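Side-chain contact in glyceraldehyde-3-phosphate dehydrogenase (Sulfolobus solfataricus, PDB 1B7G), which catalyses the phosphorylating oxidation of D-glyceraldehyde 3-phosphate with NADP or, less readily, NAD as cofactor, a step of glycolysis: residues Ser78-Asp83 / Arg313-Leu318. The protein carries 1 engineered substitution. Residues are numbered along the deposited sequence; the frame is centred on the assembly and turned at random.
Sequences SDIVVD and RASMKL
Ile80 and Met316 lie alongside each other, their chains running in opposite senses. Ile80 reaches toward the helix end with CG1 anti to the backbone N (chi1 -179°), and the chain stays extended to CD1. This methyl packs against the methionine stem, with Ile80 CD1 3.9 Å from Met316 CG. The methionine runs the other way, back toward Asp79. Its sulfur passes along the isoleucine, with Met316 SD 3.9 Å from Ile80 CD1 and 4.1 Å from Ile80 CB. Bends at chi2 (-65°) and chi3 (-72°) then carry the terminal methyl to Asp79. There Met316 CE sits 3.9 Å from Asp79 O and 4.1 Å from Asp79 CB. The aspartate meets the methyl through its backbone carbonyl and CB, while OD2 of its carboxylate accepts a hydrogen bond from the backbone N-H of Asn3.

Strand 80-83 is a central strand of the parallel, Rossmann-type sheet of the nucleotide-binding domain, between strands 2-7 and 103-106. Helix 304-315, from the C-terminal part of the chain, packs back onto this sheet. The helix ends in a Schellman motif. Lys317, with positive phi, is the C-prime residue; Leu318 N bonds to Arg313 O at 2.9 Å and Lys317 N to Ala314 O at 3.0 Å. Met316 lies just past the helical turns and also touches Val2 and Asn103 of the flanking strands.

Ser315 adds a smaller contact at the tip of the isoleucine. Ile80 CD1 lies 3.8 Å from Ser315 OG, a van der Waals approach. The buried hydroxyl is hydrogen-bonded to Lys131 O, with a weak bond to Asn103 ND2 besides.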
ATOM      1  N   SER A  78      -6.102  15.738 -27.930  1.00 36.67           N
ATOM      2  CA  SER A  78      -5.237  14.551 -27.984  1.00 33.60           C
ATOM      3  C   SER A  78      -5.176  14.010 -29.392  1.00 33.08           C
ATOM      4  O   SER A  78      -5.950  14.413 -30.280  1.00 35.95           O
ATOM      5  CB  SER A  78      -5.849  13.500 -27.017  1.00 29.66           C
ATOM      6  OG  SER A  78      -7.140  13.146 -27.509  1.00 30.61           O
ATOM      7  N   ASP A  79      -4.208  13.173 -29.663  1.00 30.98           N
ATOM      8  CA  ASP A  79      -4.090  12.318 -30.806  1.00 28.57           C
ATOM      9  C   ASP A  79      -4.836  10.981 -30.530  1.00 36.23           C
ATOM     10  O   ASP A  79      -5.097  10.242 -31.485  1.00 34.97           O
ATOM     11  CB  ASP A  79      -2.616  11.964 -31.023  1.00 28.27           C
ATOM     12  CG  ASP A  79      -1.795  13.207 -31.381  1.00 43.52           C
ATOM     13  OD1 ASP A  79      -2.324  14.072 -32.113  1.00 38.92           O
ATOM     14  OD2 ASP A  79      -0.643  13.310 -30.933  1.00 33.16           O
ATOM     15  N   ILE A  80      -5.066  10.626 -29.266  1.00 33.81           N
ATOM     16  CA  ILE A  80      -5.736   9.350 -28.914  1.00 32.37           C
ATOM     17  C   ILE A  80      -6.210   9.385 -27.464  1.00 34.92           C
ATOM     18  O   ILE A  80      -5.568   9.970 -26.579  1.00 32.82           O
ATOM     19  CB  ILE A  80      -4.806   8.143 -29.086  1.00 30.69           C
ATOM     20  CG1 ILE A  80      -5.479   6.788 -28.751  1.00 34.44           C
ATOM     21  CG2 ILE A  80      -3.586   8.301 -28.165  1.00 29.22           C
ATOM     22  CD1 ILE A  80      -4.690   5.594 -29.345  1.00 21.43           C
ATOM     23  N   VAL A  81      -7.383   8.786 -27.193  1.00 30.48           N
ATOM     24  CA  VAL A  81      -7.913   8.829 -25.839  1.00 30.18           C
ATOM     25  C   VAL A  81      -7.883   7.428 -25.181  1.00 33.94           C
ATOM     26  O   VAL A  81      -8.241   6.472 -25.886  1.00 32.78           O
ATOM     27  CB  VAL A  81      -9.380   9.285 -25.840  1.00 31.76           C
ATOM     28  CG1 VAL A  81      -9.900   9.418 -24.406  1.00 30.18           C
ATOM     29  CG2 VAL A  81      -9.569  10.603 -26.593  1.00 33.54           C
ATOM     30  N   VAL A  82      -7.411   7.336 -23.959  1.00 28.02           N
ATOM     31  CA  VAL A  82      -7.504   6.137 -23.134  1.00 32.05           C
ATOM     32  C   VAL A  82      -8.768   6.295 -22.247  1.00 28.59           C
ATOM     33  O   VAL A  82      -8.828   7.117 -21.331  1.00 29.66           O
ATOM     34  CB  VAL A  82      -6.341   5.806 -22.214  1.00 31.70           C
ATOM     35  CG1 VAL A  82      -6.598   4.469 -21.482  1.00 33.07           C
ATOM     36  CG2 VAL A  82      -5.028   5.652 -22.987  1.00 30.76           C
ATOM     37  N   ASP A  83      -9.814   5.569 -22.618  1.00 24.20           N
ATOM     38  CA  ASP A  83     -11.080   5.670 -21.886  1.00 22.47           C
ATOM     39  C   ASP A  83     -11.062   4.671 -20.730  1.00 30.83           C
ATOM     40  O   ASP A  83     -10.965   3.468 -20.977  1.00 28.25           O
ATOM     41  CB  ASP A  83     -12.264   5.428 -22.817  1.00 33.86           C
ATOM     42  CG  ASP A  83     -13.615   5.578 -22.145  1.00 36.20           C
ATOM     43  OD1 ASP A  83     -13.857   5.008 -21.059  1.00 31.89           O
ATOM     44  OD2 ASP A  83     -14.483   6.256 -22.734  1.00 31.14           O
ATOM     45  N   ARG A 313       0.179   2.104 -28.803  1.00 22.10           N
ATOM     46  CA  ARG A 313       1.152   1.881 -29.862  1.00 25.75           C
ATOM     47  C   ARG A 313       0.586   1.093 -31.017  1.00 36.80           C
ATOM     48  O   ARG A 313       0.850   1.470 -32.176  1.00 29.45           O
ATOM     49  CB  ARG A 313       2.433   1.255 -29.293  1.00 22.22           C
ATOM     50  CG  ARG A 313       3.091   2.167 -28.283  1.00 25.86           C
ATOM     51  CD  ARG A 313       4.616   2.175 -28.411  1.00 29.28           C
ATOM     52  NE  ARG A 313       5.203   3.026 -27.367  1.00 25.72           N
ATOM     53  CZ  ARG A 313       5.440   2.639 -26.118  1.00 43.15           C
ATOM     54  NH1 ARG A 313       5.167   1.387 -25.697  1.00 29.67           N
ATOM     55  NH2 ARG A 313       5.963   3.547 -25.301  1.00 29.50           N
ATOM     56  N   ALA A 314      -0.237   0.049 -30.764  1.00 26.68           N
ATOM     57  CA  ALA A 314      -0.852  -0.693 -31.834  1.00 28.29           C
ATOM     58  C   ALA A 314      -1.798   0.162 -32.680  1.00 29.29           C
ATOM     59  O   ALA A 314      -1.709   0.252 -33.902  1.00 28.73           O
ATOM     60  CB  ALA A 314      -1.648  -1.887 -31.305  1.00 27.98           C
ATOM     61  N   SER A 315      -2.756   0.796 -32.024  1.00 22.20           N
ATOM     62  CA  SER A 315      -3.729   1.640 -32.668  1.00 29.40           C
ATOM     63  C   SER A 315      -3.054   2.695 -33.574  1.00 33.36           C
ATOM     64  O   SER A 315      -3.510   2.915 -34.689  1.00 26.89           O
ATOM     65  CB  SER A 315      -4.520   2.395 -31.609  1.00 19.56           C
ATOM     66  OG  SER A 315      -5.608   3.120 -32.087  1.00 25.79           O
ATOM     67  N   MET A 316      -2.009   3.337 -33.049  1.00 31.82           N
ATOM     68  CA  MET A 316      -1.346   4.425 -33.779  1.00 34.64           C
ATOM     69  C   MET A 316      -0.207   3.925 -34.644  1.00 34.29           C
ATOM     70  O   MET A 316       0.530   4.737 -35.199  1.00 37.82           O
ATOM     71  CB  MET A 316      -0.784   5.448 -32.801  1.00 27.71           C
ATOM     72  CG  MET A 316      -1.772   6.040 -31.825  1.00 23.51           C
ATOM     73  SD  MET A 316      -3.043   7.026 -32.635  1.00 40.74           S
ATOM     74  CE  MET A 316      -2.047   8.451 -33.103  1.00 38.94           C
ATOM     75  N   LYS A 317      -0.016   2.624 -34.739  1.00 28.58           N
ATOM     76  CA  LYS A 317       1.002   2.005 -35.580  1.00 32.85           C
ATOM     77  C   LYS A 317       2.370   2.621 -35.313  1.00 35.43           C
ATOM     78  O   LYS A 317       3.124   2.951 -36.240  1.00 29.52           O
ATOM     79  CB  LYS A 317       0.578   2.193 -37.045  1.00 27.84           C
ATOM     80  CG  LYS A 317      -0.826   1.684 -37.347  1.00 32.68           C
ATOM     81  CD  LYS A 317      -1.308   2.087 -38.739  1.00 35.14           C
ATOM     82  CE  LYS A 317      -1.713   3.555 -38.806  1.00 40.11           C
ATOM     83  NZ  LYS A 317      -2.190   3.913 -40.188  1.00 35.90           N
ATOM     84  N   LEU A 318       2.750   2.738 -34.040  1.00 31.40           N
ATOM     85  CA  LEU A 318       4.008   3.397 -33.697  1.00 32.90           C
ATOM     86  C   LEU A 318       5.233   2.545 -33.858  1.00 37.40           C
ATOM     87  O   LEU A 318       6.308   3.093 -34.144  1.00 35.48           O
ATOM     88  CB  LEU A 318       3.960   3.947 -32.265  1.00 31.92           C
ATOM     89  CG  LEU A 318       2.875   4.960 -31.961  1.00 41.56           C
ATOM     90  CD1 LEU A 318       2.956   5.431 -30.513  1.00 30.32           C
ATOM     91  CD2 LEU A 318       2.943   6.180 -32.896  1.00 30.43           C
TER